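Local atomic coordinates of 2-Keto-3-deoxy-(6-phospho-)gluconate aldolase (Thermoproteus tenax, PDB entry 2R91), a protein that is an aldolase of the dihydrodipicolinate synthetase family, built on a TIM barrel with further helices at the C-terminal end of the chain. Residues E248-Y253 with A275-A280; R108-Y113 with R136-R141; A184-R189 with A206-A211. One frame throughout, in Å; residues are numbered along the deposited sequence.

Interaction 1: residues E248-Y253 with A275-A280; sequences EIFQGY and AAVAKA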
loop_
_atom_site.group_PDB
_atom_site.type_symbol
_atom_site.label_atom_id
_atom_site.label_comp_id
_atom_site.label_asym_id
_atom_site.label_seq_id
_atom_site.Cartn_x
_atom_site.Cartn_y
_atom_site.Cartn_z
ATOM N N GLU A 248 29.691 -0.078 17.741
ATOM C CA GLU A 248 30.896 0.609 18.240
ATOM C C GLU A 248 30.547 1.509 19.433
ATOM O O GLU A 248 31.206 1.476 20.482
ATOM C CB GLU A 248 31.568 1.429 17.124
ATOM C CG GLU A 248 31.867 0.560 15.911
ATOM C CD GLU A 248 33.086 0.971 15.107
ATOM O OE1 GLU A 248 33.733 2.018 15.433
ATOM O OE2 GLU A 248 33.398 0.221 14.144
ATOM N N ILE A 249 29.497 2.313 19.266
ATOM C CA ILE A 249 29.050 3.220 20.341
ATOM C C ILE A 249 28.762 2.522 21.669
ATOM O O ILE A 249 29.294 2.905 22.713
ATOM C CB ILE A 249 27.798 4.014 19.917
ATOM C CG1 ILE A 249 28.165 5.019 18.818
ATOM C CG2 ILE A 249 27.170 4.746 21.151
ATOM C CD1 ILE A 249 26.929 5.642 18.094
ATOM N N PHE A 250 27.929 1.492 21.641
ATOM C CA PHE A 250 27.466 0.892 22.869
ATOM C C PHE A 250 28.346 -0.249 23.399
ATOM O O PHE A 250 28.312 -0.551 24.608
ATOM C CB PHE A 250 26.041 0.390 22.701
ATOM C CG PHE A 250 25.009 1.496 22.602
ATOM C CD1 PHE A 250 24.635 2.226 23.732
ATOM C CD2 PHE A 250 24.400 1.782 21.403
ATOM C CE1 PHE A 250 23.666 3.244 23.645
ATOM C CE2 PHE A 250 23.434 2.797 21.312
ATOM C CZ PHE A 250 23.085 3.526 22.421
ATOM N N GLN A 251 29.076 -0.912 22.498
ATOM C CA GLN A 251 29.890 -2.086 22.891
ATOM C C GLN A 251 31.394 -1.787 22.910
ATOM O O GLN A 251 32.160 -2.529 23.500
ATOM C CB GLN A 251 29.600 -3.304 21.981
ATOM C CG GLN A 251 28.160 -3.789 22.025
ATOM C CD GLN A 251 27.723 -4.119 23.442
ATOM O OE1 GLN A 251 28.450 -4.809 24.182
ATOM N NE2 GLN A 251 26.535 -3.614 23.846
ATOM N N GLY A 252 31.815 -0.722 22.249
ATOM C CA GLY A 252 33.175 -0.224 22.420
ATOM C C GLY A 252 34.282 -0.979 21.693
ATOM O O GLY A 252 35.446 -0.950 22.122
ATOM N N TYR A 253 33.946 -1.648 20.597
ATOM C CA TYR A 253 34.972 -2.272 19.750
ATOM C C TYR A 253 34.624 -2.040 18.287
ATOM O O TYR A 253 33.483 -1.663 17.955
ATOM C CB TYR A 253 35.137 -3.781 20.047
ATOM C CG TYR A 253 33.849 -4.575 20.018
ATOM C CD1 TYR A 253 33.169 -4.815 18.824
ATOM C CD2 TYR A 253 33.312 -5.080 21.193
ATOM C CE1 TYR A 253 31.941 -5.542 18.813
ATOM C CE2 TYR A 253 32.134 -5.813 21.198
ATOM C CZ TYR A 253 31.455 -6.027 19.996
ATOM O OH TYR A 253 30.298 -6.742 20.058
ATOM N N ALA A 275 26.127 11.618 18.814
ATOM C CA ALA A 275 25.483 12.680 19.609
ATOM C C ALA A 275 23.985 12.402 19.773
ATOM O O ALA A 275 23.387 12.641 20.836
ATOM C CB ALA A 275 25.698 14.038 18.935
ATOM N N ALA A 276 23.373 11.883 18.717
ATOM C CA ALA A 276 21.940 11.576 18.740
ATOM C C ALA A 276 21.545 10.570 19.810
ATOM O O ALA A 276 20.440 10.641 20.353
ATOM C CB ALA A 276 21.474 11.110 17.387
ATOM N N VAL A 277 22.430 9.636 20.143
ATOM C CA VAL A 277 22.045 8.600 21.105
ATOM C C VAL A 277 22.710 8.799 22.479
ATOM O O VAL A 277 22.539 7.979 23.376
ATOM C CB VAL A 277 22.362 7.158 20.571
ATOM C CG1 VAL A 277 21.675 6.911 19.211
ATOM C CG2 VAL A 277 23.897 6.910 20.494
ATOM N N ALA A 278 23.494 9.865 22.626
ATOM C CA ALA A 278 24.267 10.067 23.852
ATOM C C ALA A 278 23.374 10.160 25.104
ATOM O O ALA A 278 23.698 9.606 26.149
ATOM C CB ALA A 278 25.161 11.293 23.719
ATOM N N LYS A 279 22.253 10.847 24.982
ATOM C CA LYS A 279 21.300 10.975 26.069
ATOM C C LYS A 279 20.697 9.610 26.448
ATOM O O LYS A 279 20.800 9.183 27.611
ATOM C CB LYS A 279 20.219 11.973 25.674
ATOM C CG LYS A 279 18.940 11.885 26.472
ATOM C CD LYS A 279 19.067 12.496 27.830
ATOM C CE LYS A 279 17.683 12.908 28.317
ATOM N NZ LYS A 279 17.701 13.234 29.766
ATOM N N ALA A 280 20.096 8.918 25.473
ATOM C CA ALA A 280 19.538 7.588 25.738
ATOM C C ALA A 280 20.584 6.683 26.360
ATOM O O ALA A 280 20.288 5.894 27.251
ATOM C CB ALA A 280 18.969 6.956 24.462
#

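Interaction 2: residues R108-Y113 with R136-R141; sequences RQIAKY and RDVDAR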
loop_
_atom_site.group_PDB
_atom_site.type_symbol
_atom_site.label_atom_id
_atom_site.label_comp_id
_atom_site.label_asym_id
_atom_site.label_seq_id
_atom_site.Cartn_x
_atom_site.Cartn_y
_atom_site.Cartn_z
ATOM N N ARG A 108 2.471 -22.006 -6.577
ATOM C CA ARG A 108 3.187 -23.268 -6.833
ATOM C C ARG A 108 4.708 -23.057 -6.763
ATOM O O ARG A 108 5.417 -23.865 -6.194
ATOM C CB ARG A 108 2.804 -23.916 -8.189
ATOM C CG ARG A 108 3.449 -25.313 -8.370
ATOM C CD ARG A 108 3.211 -25.926 -9.772
ATOM N NE ARG A 108 3.979 -25.168 -10.758
ATOM C CZ ARG A 108 5.258 -25.371 -11.027
ATOM N NH1 ARG A 108 5.910 -26.343 -10.418
ATOM N NH2 ARG A 108 5.888 -24.577 -11.901
ATOM N N GLN A 109 5.195 -21.952 -7.328
ATOM C CA GLN A 109 6.640 -21.689 -7.299
ATOM C C GLN A 109 7.180 -21.494 -5.885
ATOM O O GLN A 109 8.229 -22.048 -5.521
ATOM C CB GLN A 109 6.992 -20.504 -8.198
ATOM C CG GLN A 109 6.835 -20.823 -9.707
ATOM C CD GLN A 109 6.935 -19.573 -10.557
ATOM O OE1 GLN A 109 6.417 -18.518 -10.176
ATOM N NE2 GLN A 109 7.568 -19.687 -11.742
ATOM N N ILE A 110 6.467 -20.699 -5.087
ATOM C CA ILE A 110 6.867 -20.478 -3.689
ATOM C C ILE A 110 6.884 -21.801 -2.909
ATOM O O ILE A 110 7.790 -22.060 -2.128
ATOM C CB ILE A 110 5.908 -19.487 -2.945
ATOM C CG1 ILE A 110 5.753 -18.159 -3.692
ATOM C CG2 ILE A 110 6.384 -19.255 -1.508
ATOM C CD1 ILE A 110 7.056 -17.590 -4.072
ATOM N N ALA A 111 5.859 -22.614 -3.095
ATOM C CA ALA A 111 5.744 -23.880 -2.354
ATOM C C ALA A 111 6.845 -24.845 -2.722
ATOM O O ALA A 111 7.394 -25.493 -1.854
ATOM C CB ALA A 111 4.369 -24.544 -2.611
ATOM N N LYS A 112 7.134 -24.970 -4.017
ATOM C CA LYS A 112 8.196 -25.860 -4.485
ATOM C C LYS A 112 9.525 -25.454 -3.878
ATOM O O LYS A 112 10.274 -26.312 -3.409
ATOM C CB LYS A 112 8.309 -25.849 -6.033
ATOM C CG LYS A 112 9.426 -26.772 -6.557
ATOM C CD LYS A 112 9.343 -26.979 -8.065
ATOM C CE LYS A 112 10.523 -27.819 -8.608
ATOM N NZ LYS A 112 10.682 -29.117 -7.893
ATOM N N TYR A 113 9.818 -24.153 -3.892
ATOM C CA TYR A 113 11.029 -23.626 -3.249
ATOM C C TYR A 113 11.216 -24.126 -1.816
ATOM O O TYR A 113 12.261 -24.690 -1.464
ATOM C CB TYR A 113 11.021 -22.086 -3.238
ATOM C CG TYR A 113 12.253 -21.515 -2.542
ATOM C CD1 TYR A 113 13.513 -21.538 -3.181
ATOM C CD2 TYR A 113 12.173 -20.983 -1.237
ATOM C CE1 TYR A 113 14.658 -21.034 -2.560
ATOM C CE2 TYR A 113 13.279 -20.474 -0.617
ATOM C CZ TYR A 113 14.534 -20.500 -1.273
ATOM O OH TYR A 113 15.650 -19.987 -0.651
ATOM N N ARG A 136 6.385 -9.931 -0.699
ATOM C CA ARG A 136 5.250 -10.853 -0.533
ATOM C C ARG A 136 5.245 -11.352 0.903
ATOM O O ARG A 136 6.249 -11.276 1.611
ATOM C CB ARG A 136 5.282 -12.068 -1.514
ATOM C CG ARG A 136 6.604 -12.886 -1.532
ATOM C CD ARG A 136 6.581 -14.067 -2.525
ATOM N NE ARG A 136 6.106 -13.630 -3.844
ATOM C CZ ARG A 136 6.833 -13.015 -4.773
ATOM N NH1 ARG A 136 8.166 -12.823 -4.614
ATOM N NH2 ARG A 136 6.218 -12.623 -5.889
ATOM N N ASP A 137 4.128 -11.933 1.285
ATOM C CA ASP A 137 3.908 -12.489 2.619
ATOM C C ASP A 137 3.634 -13.981 2.490
ATOM O O ASP A 137 2.854 -14.392 1.629
ATOM C CB ASP A 137 2.655 -11.796 3.223
ATOM C CG ASP A 137 2.364 -12.218 4.665
ATOM O OD1 ASP A 137 3.290 -12.551 5.413
ATOM O OD2 ASP A 137 1.174 -12.216 5.044
ATOM N N VAL A 138 4.254 -14.785 3.345
ATOM C CA VAL A 138 3.844 -16.165 3.532
ATOM C C VAL A 138 3.220 -16.247 4.930
ATOM O O VAL A 138 3.942 -16.367 5.938
ATOM C CB VAL A 138 5.023 -17.136 3.365
ATOM C CG1 VAL A 138 4.583 -18.579 3.643
ATOM C CG2 VAL A 138 5.578 -17.021 1.904
ATOM N N ASP A 139 1.888 -16.111 4.988
ATOM C CA ASP A 139 1.198 -15.949 6.286
ATOM C C ASP A 139 1.058 -17.305 6.994
ATOM O O ASP A 139 1.514 -18.329 6.470
ATOM C CB ASP A 139 -0.133 -15.145 6.159
ATOM C CG ASP A 139 -1.258 -15.904 5.425
ATOM O OD1 ASP A 139 -1.083 -17.075 5.066
ATOM O OD2 ASP A 139 -2.340 -15.303 5.220
ATOM N N ALA A 140 0.466 -17.317 8.193
ATOM C CA ALA A 140 0.393 -18.556 8.972
ATOM C C ALA A 140 -0.284 -19.707 8.212
ATOM O O ALA A 140 0.193 -20.854 8.220
ATOM C CB ALA A 140 -0.331 -18.293 10.322
ATOM N N ARG A 141 -1.396 -19.406 7.563
ATOM C CA ARG A 141 -2.133 -20.424 6.821
ATOM C C ARG A 141 -1.299 -21.018 5.653
ATOM O O ARG A 141 -1.207 -22.238 5.487
ATOM C CB ARG A 141 -3.419 -19.780 6.323
ATOM C CG ARG A 141 -4.355 -20.658 5.551
ATOM C CD ARG A 141 -5.759 -20.044 5.606
ATOM N NE ARG A 141 -6.360 -20.030 4.286
ATOM C CZ ARG A 141 -6.599 -18.928 3.572
ATOM N NH1 ARG A 141 -6.304 -17.720 4.077
ATOM N NH2 ARG A 141 -7.154 -19.034 2.355
#

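Interaction 3: residues A184-R189 with A206-A211; sequences ASFAVR and AGIRDA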
loop_
_atom_site.group_PDB
_atom_site.type_symbol
_atom_site.label_atom_id
_atom_site.label_comp_id
_atom_site.label_asym_id
_atom_site.label_seq_id
_atom_site.Cartn_x
_atom_site.Cartn_y
_atom_site.Cartn_z
ATOM N N ALA A 184 6.662 -6.513 23.723
ATOM C CA ALA A 184 5.405 -7.165 23.409
ATOM C C ALA A 184 5.538 -8.671 23.113
ATOM O O ALA A 184 4.714 -9.480 23.561
ATOM C CB ALA A 184 4.726 -6.459 22.249
ATOM N N SER A 185 6.569 -9.045 22.356
ATOM C CA SER A 185 6.831 -10.484 22.088
ATOM C C SER A 185 7.026 -11.314 23.362
ATOM O O SER A 185 6.496 -12.404 23.481
ATOM C CB SER A 185 8.088 -10.620 21.209
ATOM O OG SER A 185 7.887 -9.974 19.973
ATOM N N PHE A 186 7.848 -10.841 24.286
ATOM C CA PHE A 186 7.996 -11.561 25.568
ATOM C C PHE A 186 6.685 -11.590 26.368
ATOM O O PHE A 186 6.296 -12.626 26.949
ATOM C CB PHE A 186 9.127 -10.957 26.374
ATOM C CG PHE A 186 10.503 -11.167 25.750
ATOM C CD1 PHE A 186 10.890 -12.422 25.269
ATOM C CD2 PHE A 186 11.402 -10.115 25.674
ATOM C CE1 PHE A 186 12.183 -12.605 24.694
ATOM C CE2 PHE A 186 12.675 -10.282 25.111
ATOM C CZ PHE A 186 13.057 -11.536 24.632
ATOM N N ALA A 187 5.996 -10.453 26.377
ATOM C CA ALA A 187 4.692 -10.339 27.076
ATOM C C ALA A 187 3.650 -11.343 26.586
ATOM O O ALA A 187 2.847 -11.894 27.376
ATOM C CB ALA A 187 4.176 -8.924 26.929
ATOM N N VAL A 188 3.634 -11.607 25.284
ATOM C CA VAL A 188 2.652 -12.550 24.765
ATOM C C VAL A 188 3.229 -13.962 24.685
ATOM O O VAL A 188 2.556 -14.886 24.215
ATOM C CB VAL A 188 2.023 -12.130 23.395
ATOM C CG1 VAL A 188 1.298 -10.776 23.498
ATOM C CG2 VAL A 188 3.084 -12.137 22.245
ATOM N N ARG A 189 4.448 -14.129 25.175
ATOM C CA ARG A 189 5.132 -15.435 25.159
ATOM C C ARG A 189 5.270 -16.071 23.770
ATOM O O ARG A 189 4.911 -17.247 23.547
ATOM C CB ARG A 189 4.519 -16.434 26.184
ATOM C CG ARG A 189 4.484 -15.840 27.584
ATOM C CD ARG A 189 4.380 -16.888 28.684
ATOM N NE ARG A 189 4.533 -16.247 29.994
ATOM C CZ ARG A 189 4.138 -16.781 31.157
ATOM N NH1 ARG A 189 3.560 -17.989 31.186
ATOM N NH2 ARG A 189 4.325 -16.107 32.292
ATOM N N ALA A 206 17.964 -8.261 27.175
ATOM C CA ALA A 206 17.948 -9.178 28.330
ATOM C C ALA A 206 17.251 -8.489 29.504
ATOM O O ALA A 206 16.494 -9.119 30.221
ATOM C CB ALA A 206 19.389 -9.594 28.713
ATOM N N GLY A 207 17.511 -7.201 29.684
ATOM C CA GLY A 207 16.797 -6.412 30.710
ATOM C C GLY A 207 15.292 -6.412 30.481
ATOM O O GLY A 207 14.510 -6.595 31.422
ATOM N N ILE A 208 14.868 -6.246 29.230
ATOM C CA ILE A 208 13.429 -6.330 28.930
ATOM C C ILE A 208 12.868 -7.700 29.264
ATOM O O ILE A 208 11.809 -7.816 29.888
ATOM C CB ILE A 208 13.134 -5.989 27.450
ATOM C CG1 ILE A 208 13.522 -4.531 27.169
ATOM C CG2 ILE A 208 11.651 -6.282 27.115
ATOM C CD1 ILE A 208 13.293 -4.090 25.698
ATOM N N ARG A 209 13.552 -8.756 28.820
ATOM C CA ARG A 209 13.090 -10.125 29.084
ATOM C C ARG A 209 12.977 -10.404 30.602
ATOM O O ARG A 209 11.991 -10.997 31.068
ATOM C CB ARG A 209 14.072 -11.153 28.458
ATOM C CG ARG A 209 13.533 -12.582 28.512
ATOM C CD ARG A 209 14.473 -13.605 27.809
ATOM N NE ARG A 209 15.805 -13.577 28.417
ATOM C CZ ARG A 209 16.879 -14.193 27.919
ATOM N NH1 ARG A 209 16.786 -14.874 26.779
ATOM N NH2 ARG A 209 18.048 -14.067 28.537
ATOM N N ASP A 210 14.014 -10.012 31.344
ATOM C CA ASP A 210 14.036 -10.136 32.816
ATOM C C ASP A 210 12.858 -9.410 33.454
ATOM O O ASP A 210 12.188 -9.924 34.359
ATOM C CB ASP A 210 15.320 -9.515 33.363
ATOM C CG ASP A 210 16.545 -10.402 33.152
ATOM O OD1 ASP A 210 16.376 -11.572 32.746
ATOM O OD2 ASP A 210 17.675 -9.914 33.375
ATOM N N ALA A 211 12.607 -8.204 32.968
ATOM C CA ALA A 211 11.562 -7.380 33.533
ATOM C C ALA A 211 10.213 -8.012 33.283
ATOM O O ALA A 211 9.395 -8.099 34.183
ATOM C CB ALA A 211 11.625 -5.942 32.977
#

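Interaction 1: residues E248-Y253 with A275-A280
In the helical C-terminal part of this TIM-barrel protein, after the last barrel strand, Val277 points one methyl at Ile249 and Phe250 on the final turn of helix 239-251. Segment 275-280 takes in parts of helix 267-276 and helix 278-282, so the contact joins two helical parts of the C-terminal region, and between the segments it is apolar throughout. Its scale is modest, with 136 Å² buried between the two segments.

The methyl that does the touching is Val277 CG2; chi1 of -56° sets CG1 anti to the carbonyl carbon and leaves CG2 between that carbon and the backbone N. It meets Ile249 tip to tip, with Val277 CG2 4.0 Å from Ile249 CG2 and 4.1 Å from Ile249 CD1. The approach to Phe250 is slanted: Val277 CG2 lies 4.0 Å from Phe250 CZ, and Val277 CB comes within 4.1 Å of that same ring atom. Phe250 gets there by its length, since its CB does not point at the valine but the ring carries CZ up to it. Ile249 also covers one face of the ring from its own helix, its CG2 lying 4.0 Å above the Phe250 ring plane and over the centre. One isoleucine methyl thus serves both the ring and the valine.

Helix 217-237 adds to the packing, with Ile230 touching both Phe250 and Ala280, while Leu246 of helix 239-251 packs on Val277. Beyond the apolar patch the helix ends at Gln251, and Gly252 is the first residue to leave helical geometry, with positive phi (78°); Gly252 N still bonds to Glu248 O at 2.9 Å. Ile249 adds a polar tie through its backbone: Ile249 O is hydrogen-bonded to Lys281 NZ.

Interaction 2: residues R108-Y113 with R136-R141
Ile110 on helix 107-120 packs against Arg136 and Val138 in a small, mostly apolar contact between neighbouring beta-alpha units of the TIM barrel. The helix follows strand 93-96, and segment 136-141 belongs to the connection from strand 125-129 into helix 140-146, where Asp139 is the N-cap.

The two branches of Ile110 divide the work. Its CG2 lies 4.2 Å from Val138 CG2, the two side chains running alongside one another with opposite headings. The longer branch, turned by a chi2 of -49°, sets Ile110 CD1 3.9 Å from Arg136 CD and 4.1 Å from Arg136 NE, so it rests where the aliphatic chain of the arginine passes into its guanidinium. That chain is bent at chi3 (49°).

Val138 is buried, touching Leu127, Asn129 and Pro98. Helix 107-120 also faces another subunit: Arg108 forms a salt bridge with Glu269 of the second subunit, and Lys112 a cation-pi contact with Tyr263 of that same neighbouring subunit. Within the chain, Arg136 NH2 is hydrogen-bonded to Phe102 O and Arg136 NH1 to Pro99 O.

Interaction 3: residues A184-R189 with A206-A211
Phe186, on helix 182-187, lies flat against the side chain of Arg209 on helix 202-213, and this is the tight part of a contact between two helices on the outside of the TIM barrel. Arg209 CG stands 4.0 Å from the centroid of the Phe186 ring and only 7° off its normal, a CH-pi contact almost straight over the face. The neighbouring carbons follow the ring: Arg209 CB is 3.7 Å from Phe186 CE2, and Arg209 CD is 4.0 Å from Phe186 CE1. Chi1 of -171° turns the arginine chain away from its own backbone N and lays these methylenes across the face. Ile208 comes to the edge instead, its CG2 4.1 Å from Phe186 CD2 and near the ring plane. Ile3 of strand 2-6 touches both Phe186 and Arg209.

On the looser side, contact with the ring ends where Arg209 bends at chi3. Its guanidinium leads away from the phenylalanine, the two planes 53° apart, and NH1 is taken up by Met1 O and by a salt bridge to Asp34 OD2. Arg209 is partly exposed, and the next residue, Asp210, is exposed, whereas Phe186 and Ile208 are buried. The arginine therefore works as two groups: a greasy lid on the ring and a charged end anchored to the N-terminal residue and an acid, which probably helps keep the methylenes in place.

How the interactions relate
Interaction 3 is the buried contact of the three; interactions 1 and 2 are partly buried and lie on opposite sides of the chain's centre, their own centres about 40 Å apart. Interaction 3 joins two helices around the barrel and interaction 2 a helix and a loop, whereas interaction 1 belongs to the C-terminal helices. Helix 217-237 links two of them, touching Phe250 in interaction 1 and Ile208 in interaction 3. The chemistry differs too: aliphatic and aromatic groups alone in interaction 1, but an arginine chain against an apolar partner in the others, a ring face in one and an isoleucine methyl in the other. Segments of interactions 2 and 3 also reach different neighbouring subunits; those of interaction 1 touch none.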